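Local atomic coordinates of projannalysin (Methanocaldococcus jannaschii, PDB entry 4JIX), a protein that is the zymogen of a small soluble zinc metallopeptidase of the minigluzincin type, which probably cleaves peptide bonds once activated. Residues N17-S22 with L64-I69; F43-K48 with K77-N82. The protein carries 1 engineered substitution. All blocks are in the same frame, centred on the assembly; numbering follows the deposited sequence.

Contact 1 of 2, residues N17-S22 with L64-I69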
ATOM      1  N   ASN A  17      14.145  13.366 -10.248  1.00 48.36           N
ATOM      2  CA  ASN A  17      14.592  14.166 -11.392  1.00 49.64           C
ATOM      3  C   ASN A  17      14.288  13.497 -12.736  1.00 53.63           C
ATOM      4  O   ASN A  17      13.882  14.191 -13.663  1.00 52.94           O
ATOM      5  CB  ASN A  17      16.084  14.524 -11.277  1.00 51.82           C
ATOM      6  CG  ASN A  17      16.335  15.522 -10.168  1.00 65.27           C
ATOM      7  OD1 ASN A  17      15.428  16.197  -9.690  1.00 55.80           O
ATOM      8  ND2 ASN A  17      17.557  15.626  -9.706  1.00 56.12           N
ATOM      9  N   GLU A  18      14.419  12.163 -12.822  1.00 51.16           N
ATOM     10  CA  GLU A  18      14.123  11.397 -14.033  1.00 51.44           C
ATOM     11  C   GLU A  18      12.632  11.515 -14.412  1.00 52.48           C
ATOM     12  O   GLU A  18      12.306  11.636 -15.591  1.00 52.22           O
ATOM     13  CB  GLU A  18      14.516   9.924 -13.841  1.00 53.10           C
ATOM     14  CG  GLU A  18      16.001   9.668 -14.053  1.00 67.44           C
ATOM     15  CD  GLU A  18      16.538   8.309 -13.633  1.00 85.90           C
ATOM     16  OE1 GLU A  18      15.737   7.446 -13.207  1.00 73.71           O
ATOM     17  OE2 GLU A  18      17.773   8.112 -13.728  1.00 82.01           O
ATOM     18  N   ILE A  19      11.739  11.512 -13.408  1.00 47.53           N
ATOM     19  CA  ILE A  19      10.285  11.639 -13.611  1.00 46.12           C
ATOM     20  C   ILE A  19       9.943  13.083 -14.010  1.00 49.34           C
ATOM     21  O   ILE A  19       9.166  13.279 -14.947  1.00 48.71           O
ATOM     22  CB  ILE A  19       9.487  11.144 -12.377  1.00 47.24           C
ATOM     23  CG1 ILE A  19       9.677   9.615 -12.212  1.00 47.35           C
ATOM     24  CG2 ILE A  19       7.984  11.494 -12.472  1.00 47.32           C
ATOM     25  CD1 ILE A  19       9.424   9.060 -10.772  1.00 49.24           C
ATOM     26  N   LEU A  20      10.540  14.086 -13.337  1.00 46.13           N
ATOM     27  CA  LEU A  20      10.332  15.494 -13.723  1.00 46.16           C
ATOM     28  C   LEU A  20      10.753  15.702 -15.179  1.00 50.89           C
ATOM     29  O   LEU A  20      10.065  16.411 -15.906  1.00 50.74           O
ATOM     30  CB  LEU A  20      11.098  16.463 -12.807  1.00 46.21           C
ATOM     31  CG  LEU A  20      10.687  16.519 -11.334  1.00 48.70           C
ATOM     32  CD1 LEU A  20      11.769  17.217 -10.522  1.00 50.25           C
ATOM     33  CD2 LEU A  20       9.325  17.257 -11.140  1.00 44.89           C
ATOM     34  N   ILE A  21      11.849  15.040 -15.626  1.00 51.33           N
ATOM     35  CA  ILE A  21      12.316  15.145 -17.016  1.00 53.66           C
ATOM     36  C   ILE A  21      11.303  14.460 -17.962  1.00 56.18           C
ATOM     37  O   ILE A  21      10.833  15.120 -18.885  1.00 54.86           O
ATOM     38  CB  ILE A  21      13.774  14.615 -17.227  1.00 58.90           C
ATOM     39  CG1 ILE A  21      14.797  15.569 -16.559  1.00 60.92           C
ATOM     40  CG2 ILE A  21      14.111  14.470 -18.740  1.00 62.11           C
ATOM     41  CD1 ILE A  21      16.280  14.973 -16.327  1.00 75.15           C
ATOM     42  N   SER A  22      10.920  13.174 -17.691  1.00 52.19           N
ATOM     43  CA  SER A  22       9.995  12.417 -18.551  1.00 52.12           C
ATOM     44  C   SER A  22       8.607  13.076 -18.627  1.00 53.93           C
ATOM     45  O   SER A  22       7.991  13.063 -19.692  1.00 54.14           O
ATOM     46  CB  SER A  22       9.878  10.962 -18.098  1.00 53.65           C
ATOM     47  OG  SER A  22       9.191  10.857 -16.859  1.00 63.33           O
ATOM     48  N   LEU A  64       8.774   0.410  -7.156  1.00 41.66           N
ATOM     49  CA  LEU A  64       7.674   0.921  -6.318  1.00 40.75           C
ATOM     50  C   LEU A  64       7.843   2.398  -6.047  1.00 44.11           C
ATOM     51  O   LEU A  64       6.865   3.134  -6.113  1.00 42.48           O
ATOM     52  CB  LEU A  64       7.525   0.149  -4.985  1.00 40.68           C
ATOM     53  CG  LEU A  64       7.480  -1.392  -5.042  1.00 44.54           C
ATOM     54  CD1 LEU A  64       7.101  -1.962  -3.685  1.00 43.88           C
ATOM     55  CD2 LEU A  64       6.505  -1.910  -6.122  1.00 43.25           C
ATOM     56  N   LEU A  65       9.072   2.848  -5.779  1.00 43.31           N
ATOM     57  CA  LEU A  65       9.341   4.274  -5.517  1.00 43.22           C
ATOM     58  C   LEU A  65       9.026   5.133  -6.740  1.00 45.76           C
ATOM     59  O   LEU A  65       8.451   6.203  -6.593  1.00 43.22           O
ATOM     60  CB  LEU A  65      10.804   4.499  -5.081  1.00 44.85           C
ATOM     61  CG  LEU A  65      11.205   3.886  -3.734  1.00 50.35           C
ATOM     62  CD1 LEU A  65      12.699   4.038  -3.495  1.00 52.13           C
ATOM     63  CD2 LEU A  65      10.401   4.497  -2.563  1.00 49.39           C
ATOM     64  N   HIS A  66       9.413   4.658  -7.945  1.00 43.89           N
ATOM     65  CA  HIS A  66       9.154   5.343  -9.214  1.00 43.93           C
ATOM     66  C   HIS A  66       7.641   5.534  -9.428  1.00 44.52           C
ATOM     67  O   HIS A  66       7.210   6.622  -9.799  1.00 43.35           O
ATOM     68  CB  HIS A  66       9.768   4.547 -10.389  1.00 45.86           C
ATOM     69  CG  HIS A  66       9.389   5.079 -11.739  1.00 49.85           C
ATOM     70  ND1 HIS A  66       8.260   4.625 -12.404  1.00 51.18           N
ATOM     71  CD2 HIS A  66       9.992   6.022 -12.500  1.00 52.55           C
ATOM     72  CE1 HIS A  66       8.223   5.291 -13.547  1.00 51.42           C
ATOM     73  NE2 HIS A  66       9.237   6.150 -13.645  1.00 52.60           N
ATOM     74  N   TYR A  67       6.856   4.470  -9.216  1.00 41.00           N
ATOM     75  CA  TYR A  67       5.402   4.486  -9.400  1.00 40.32           C
ATOM     76  C   TYR A  67       4.719   5.488  -8.456  1.00 42.78           C
ATOM     77  O   TYR A  67       3.799   6.198  -8.881  1.00 42.79           O
ATOM     78  CB  TYR A  67       4.805   3.078  -9.169  1.00 40.32           C
ATOM     79  CG  TYR A  67       3.327   3.007  -9.513  1.00 40.59           C
ATOM     80  CD1 TYR A  67       2.905   2.736 -10.815  1.00 42.76           C
ATOM     81  CD2 TYR A  67       2.351   3.260  -8.547  1.00 40.53           C
ATOM     82  CE1 TYR A  67       1.550   2.712 -11.147  1.00 40.79           C
ATOM     83  CE2 TYR A  67       0.991   3.233  -8.868  1.00 40.47           C
ATOM     84  CZ  TYR A  67       0.598   2.949 -10.168  1.00 43.76           C
ATOM     85  OH  TYR A  67      -0.736   2.933 -10.501  1.00 45.20           O
ATOM     86  N   ILE A  68       5.144   5.501  -7.178  1.00 38.30           N
ATOM     87  CA  ILE A  68       4.608   6.358  -6.113  1.00 38.91           C
ATOM     88  C   ILE A  68       4.880   7.837  -6.462  1.00 42.31           C
ATOM     89  O   ILE A  68       3.966   8.655  -6.393  1.00 40.63           O
ATOM     90  CB  ILE A  68       5.241   5.947  -4.744  1.00 42.51           C
ATOM     91  CG1 ILE A  68       4.659   4.603  -4.222  1.00 42.27           C
ATOM     92  CG2 ILE A  68       5.102   7.046  -3.686  1.00 44.40           C
ATOM     93  CD1 ILE A  68       5.589   3.916  -3.104  1.00 45.11           C
ATOM     94  N   ILE A  69       6.137   8.161  -6.815  1.00 38.63           N
ATOM     95  CA  ILE A  69       6.553   9.523  -7.169  1.00 38.43           C
ATOM     96  C   ILE A  69       5.834   9.951  -8.451  1.00 42.35           C
ATOM     97  O   ILE A  69       5.375  11.092  -8.523  1.00 41.86           O
ATOM     98  CB  ILE A  69       8.098   9.637  -7.290  1.00 41.95           C
ATOM     99  CG1 ILE A  69       8.783   9.390  -5.922  1.00 41.61           C
ATOM    100  CG2 ILE A  69       8.518  11.010  -7.864  1.00 42.93           C
ATOM    101  CD1 ILE A  69      10.291   8.979  -6.019  1.00 42.70           C
TER
HETATM  102  O   HOH W   1      10.108   8.150 -15.864  1.00 61.87           O

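Contact 2 of 2, residues F43-K48 with K77-N82. With SO4 (sulfate ion), chain E.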
ATOM      1  N   PHE A  43       1.658  15.334  -2.020  1.00 42.67           N
ATOM      2  CA  PHE A  43       2.148  16.481  -2.760  1.00 42.00           C
ATOM      3  C   PHE A  43       1.331  17.674  -2.349  1.00 46.47           C
ATOM      4  O   PHE A  43       0.099  17.627  -2.409  1.00 44.52           O
ATOM      5  CB  PHE A  43       2.087  16.263  -4.282  1.00 42.68           C
ATOM      6  CG  PHE A  43       2.727  17.410  -5.021  1.00 44.92           C
ATOM      7  CD1 PHE A  43       4.106  17.464  -5.193  1.00 48.50           C
ATOM      8  CD2 PHE A  43       1.963  18.488  -5.465  1.00 47.01           C
ATOM      9  CE1 PHE A  43       4.707  18.557  -5.821  1.00 50.16           C
ATOM     10  CE2 PHE A  43       2.568  19.585  -6.084  1.00 49.99           C
ATOM     11  CZ  PHE A  43       3.934  19.613  -6.254  1.00 48.88           C
ATOM     12  N   SER A  44       2.011  18.759  -1.960  1.00 44.20           N
ATOM     13  CA  SER A  44       1.321  19.974  -1.590  1.00 44.59           C
ATOM     14  C   SER A  44       1.453  20.999  -2.705  1.00 47.71           C
ATOM     15  O   SER A  44       2.564  21.404  -3.011  1.00 47.51           O
ATOM     16  CB  SER A  44       1.866  20.525  -0.272  1.00 49.49           C
ATOM     17  OG  SER A  44       1.472  21.880  -0.099  1.00 52.86           O
ATOM     18  N   PHE A  45       0.334  21.424  -3.315  1.00 44.52           N
ATOM     19  CA  PHE A  45       0.349  22.471  -4.353  1.00 45.23           C
ATOM     20  C   PHE A  45       0.705  23.834  -3.755  1.00 53.03           C
ATOM     21  O   PHE A  45       1.286  24.670  -4.445  1.00 55.51           O
ATOM     22  CB  PHE A  45      -1.016  22.580  -5.057  1.00 45.87           C
ATOM     23  CG  PHE A  45      -1.242  21.535  -6.119  1.00 45.34           C
ATOM     24  CD1 PHE A  45      -1.805  20.303  -5.798  1.00 44.88           C
ATOM     25  CD2 PHE A  45      -0.886  21.777  -7.445  1.00 45.44           C
ATOM     26  CE1 PHE A  45      -1.996  19.323  -6.785  1.00 45.09           C
ATOM     27  CE2 PHE A  45      -1.095  20.807  -8.433  1.00 46.57           C
ATOM     28  CZ  PHE A  45      -1.660  19.594  -8.103  1.00 43.54           C
ATOM     29  N   LYS A  46       0.358  24.047  -2.478  1.00 49.81           N
ATOM     30  CA  LYS A  46       0.601  25.304  -1.758  1.00 52.22           C
ATOM     31  C   LYS A  46       2.118  25.574  -1.633  1.00 58.86           C
ATOM     32  O   LYS A  46       2.561  26.682  -1.950  1.00 60.41           O
ATOM     33  CB  LYS A  46      -0.074  25.252  -0.372  1.00 54.41           C
ATOM     34  CG  LYS A  46       0.008  26.553   0.431  1.00 66.44           C
ATOM     35  CD  LYS A  46      -0.616  26.371   1.805  1.00 74.97           C
ATOM     36  CE  LYS A  46      -0.503  27.623   2.638  1.00 97.08           C
ATOM     37  NZ  LYS A  46      -1.174  27.469   3.957  1.00111.91           N
ATOM     38  N   THR A  47       2.911  24.555  -1.231  1.00 54.02           N
ATOM     39  CA  THR A  47       4.363  24.743  -1.080  1.00 54.36           C
ATOM     40  C   THR A  47       5.176  24.046  -2.174  1.00 56.37           C
ATOM     41  O   THR A  47       6.403  24.179  -2.168  1.00 56.38           O
ATOM     42  CB  THR A  47       4.842  24.269   0.300  1.00 58.93           C
ATOM     43  OG1 THR A  47       4.517  22.889   0.459  1.00 54.01           O
ATOM     44  CG2 THR A  47       4.277  25.110   1.446  1.00 58.28           C
ATOM     45  N   LYS A  48       4.512  23.329  -3.120  1.00 51.44           N
ATOM     46  CA  LYS A  48       5.169  22.565  -4.204  1.00 50.45           C
ATOM     47  C   LYS A  48       6.156  21.576  -3.566  1.00 53.15           C
ATOM     48  O   LYS A  48       7.327  21.516  -3.933  1.00 52.18           O
ATOM     49  CB  LYS A  48       5.840  23.498  -5.239  1.00 54.41           C
ATOM     50  CG  LYS A  48       4.871  23.961  -6.317  1.00 71.67           C
ATOM     51  CD  LYS A  48       5.092  25.409  -6.738  1.00 85.74           C
ATOM     52  CE  LYS A  48       4.092  25.870  -7.783  1.00100.88           C
ATOM     53  NZ  LYS A  48       2.682  25.865  -7.284  1.00107.39           N
ATOM     54  N   LYS A  77       1.622  17.903 -12.635  1.00 43.35           N
ATOM     55  CA  LYS A  77       1.648  18.249 -14.058  1.00 44.19           C
ATOM     56  C   LYS A  77       0.271  18.706 -14.594  1.00 47.49           C
ATOM     57  O   LYS A  77       0.204  19.703 -15.308  1.00 46.45           O
ATOM     58  CB  LYS A  77       2.161  17.077 -14.908  1.00 45.28           C
ATOM     59  CG  LYS A  77       2.593  17.548 -16.297  1.00 54.85           C
ATOM     60  CD  LYS A  77       2.522  16.450 -17.295  1.00 60.95           C
ATOM     61  CE  LYS A  77       2.819  16.956 -18.682  1.00 67.43           C
ATOM     62  NZ  LYS A  77       3.435  15.883 -19.503  1.00 74.66           N
ATOM     63  N   ILE A  78      -0.804  17.976 -14.264  1.00 44.30           N
ATOM     64  CA  ILE A  78      -2.145  18.268 -14.786  1.00 44.81           C
ATOM     65  C   ILE A  78      -2.891  19.339 -13.945  1.00 47.46           C
ATOM     66  O   ILE A  78      -3.994  19.749 -14.323  1.00 47.42           O
ATOM     67  CB  ILE A  78      -2.979  16.960 -14.927  1.00 47.84           C
ATOM     68  CG1 ILE A  78      -3.306  16.321 -13.547  1.00 46.23           C
ATOM     69  CG2 ILE A  78      -2.267  15.977 -15.881  1.00 49.95           C
ATOM     70  CD1 ILE A  78      -4.342  15.254 -13.542  1.00 42.81           C
ATOM     71  N   LYS A  79      -2.294  19.781 -12.822  1.00 42.88           N
ATOM     72  CA  LYS A  79      -2.875  20.769 -11.905  1.00 42.57           C
ATOM     73  C   LYS A  79      -4.265  20.296 -11.421  1.00 46.77           C
ATOM     74  O   LYS A  79      -5.256  21.031 -11.495  1.00 45.89           O
ATOM     75  CB  LYS A  79      -2.939  22.184 -12.547  1.00 46.37           C
ATOM     76  CG  LYS A  79      -1.569  22.728 -13.041  1.00 52.49           C
ATOM     77  CD  LYS A  79      -0.579  22.990 -11.879  1.00 61.16           C
ATOM     78  CE  LYS A  79       0.772  23.536 -12.312  1.00 65.14           C
ATOM     79  NZ  LYS A  79       1.598  22.521 -13.000  1.00 64.63           N
ATOM     80  N   SER A  80      -4.323  19.038 -10.951  1.00 43.13           N
ATOM     81  CA  SER A  80      -5.559  18.448 -10.438  1.00 43.06           C
ATOM     82  C   SER A  80      -5.250  17.450  -9.356  1.00 45.21           C
ATOM     83  O   SER A  80      -4.357  16.628  -9.533  1.00 42.67           O
ATOM     84  CB  SER A  80      -6.344  17.759 -11.554  1.00 45.84           C
ATOM     85  OG  SER A  80      -7.526  17.158 -11.045  1.00 47.04           O
ATOM     86  N   ILE A  81      -5.999  17.506  -8.245  1.00 42.07           N
ATOM     87  CA  ILE A  81      -5.866  16.534  -7.152  1.00 40.86           C
ATOM     88  C   ILE A  81      -6.683  15.260  -7.485  1.00 43.97           C
ATOM     89  O   ILE A  81      -6.629  14.286  -6.739  1.00 42.48           O
ATOM     90  CB  ILE A  81      -6.287  17.139  -5.787  1.00 43.80           C
ATOM     91  CG1 ILE A  81      -7.796  17.482  -5.767  1.00 44.37           C
ATOM     92  CG2 ILE A  81      -5.387  18.345  -5.425  1.00 45.09           C
ATOM     93  CD1 ILE A  81      -8.408  17.661  -4.360  1.00 45.79           C
ATOM     94  N   ASN A  82      -7.440  15.279  -8.600  1.00 40.43           N
ATOM     95  CA  ASN A  82      -8.304  14.170  -8.997  1.00 41.00           C
ATOM     96  C   ASN A  82      -7.609  13.182  -9.948  1.00 44.07           C
ATOM     97  O   ASN A  82      -6.510  13.445 -10.443  1.00 42.27           O
ATOM     98  CB  ASN A  82      -9.592  14.706  -9.634  1.00 41.41           C
ATOM     99  CG  ASN A  82     -10.402  15.583  -8.704  1.00 53.72           C
ATOM    100  OD1 ASN A  82     -10.393  15.408  -7.488  1.00 45.56           O
ATOM    101  ND2 ASN A  82     -11.130  16.546  -9.255  1.00 47.48           N
TER
HETATM  102  S   SO4 E 203       2.169  22.339   3.373  0.50 59.18           S
HETATM  103  O1  SO4 E 203       3.413  22.057   2.655  0.50 58.78           O
HETATM  104  O2  SO4 E 203       1.176  22.884   2.449  0.50 58.64           O
HETATM  105  O3  SO4 E 203       1.656  21.102   3.952  0.50 58.92           O
HETATM  106  O4  SO4 E 203       2.426  23.298   4.447  0.50 60.82           O

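Contact 1 of 2, residues N17-S22 with L64-I69
Helix 12-22 and helix 62-78 come together at I19 and I69, whose CA atoms, the nearest pair between the two segments, are 7.7 Å apart. I19 does most of the reaching. Its CG1 branch stands anti to the carbonyl carbon (chi1 -67°), and the CD1 methyl runs on into the angle between the backbone of H66 and the side chain of I69. There I19 CD1 sits 3.4 Å from H66 O and 3.6 Å from I69 CG2, an apolar methyl against a helix carbonyl on one hand and a methyl of the beta-branched I69 on the other. The imidazole of H66 is crossed obliquely by I19, with H66 CD2 3.5 Å from I19 CD1. Swung anti to the backbone N (chi1 172°), that ring extends from helix 62-78 far enough to meet helix 12-22. Helix 62-78 is the zinc-binding helix of the gluzincin fold, carrying the metal ligands H71 and H75 of the HExxH motif further on, and the I69 side chain lies about 12 Å from a bound zinc ion. I69 also packs on I12, I15 and V16, while I19 continues onto L70 and L73. A single water at the imidazole edge, in the ring plane, links the helices by polar means: it is 3.1 Å from H66 NE2 and 3.0 Å from S22 OG, a hydroxyl also bonded to Y94. Replacing H66 with an alanine would probably leave this water without its partner on helix 62-78 and open a gap beside the I19 CG1 branch.

Contact 2 of 2, residues F43-K48 with K77-N82
Apolar contact centres on F45, whose ring reaches the chain just beyond helix 62-78 with CG anti to the carbonyl carbon (chi1 -80°). F45 CE2 lies 3.9 Å from K79 CA and F45 CZ 3.9 Å from S80 N, while F45 CE1 touches the I81 CG2 methyl at 3.8 Å. All three approaches are oblique, and F43 CE2 stands 4.2 Å above the F45 ring plane, over its centre. K79, with a positive phi of 56°, takes the chain out of the helix next to this ring. Its amine curls back to F76 O and the F76 ring and pairs with E27.

Hydrogen bonds brace the hairpin turn and hold a sulfate, probably from the crystallisation liquor. S44 OG accepts from T47 N at 3.2 Å, nearly straight (166°), forming an ST motif, and gives its proton to sulfate O2 at 2.8 Å. T47 OG1 donates to sulfate O1, and R51 NH2 also bonds to the anion. S80 OG accepts from N82 N at 3.1 Å in an ST turn.

Residues 45-48 make the turn of a beta-hairpin between strands 41-44 and 49-53, packed against the exit of the HExxH helix; there S80 O accepts from ND1 of the zinc ligand H75, a second-shell bond likely to orient that imidazole in this gluzincin metal site.

In the fold
Both contacts draw on helix 62-78, at different places: contact 1 uses its early turns, contact 2 meets the chain directly after its C-terminal end. Their centres are 15 Å apart and they do not touch, although their nearest atoms come within about 5 Å. Contact 1 is buried near the middle of the chain and joins two helices through packing of I19 on an imidazole and an isoleucine, with one water-bridged polar link. Contact 2 lies at the surface, where a hairpin turn meets the loop after the helix through an aromatic ring against backbone and an isoleucine methyl, with a sulfate held on the hairpin side. The zinc ligands H71 and H75 fall between the two regions.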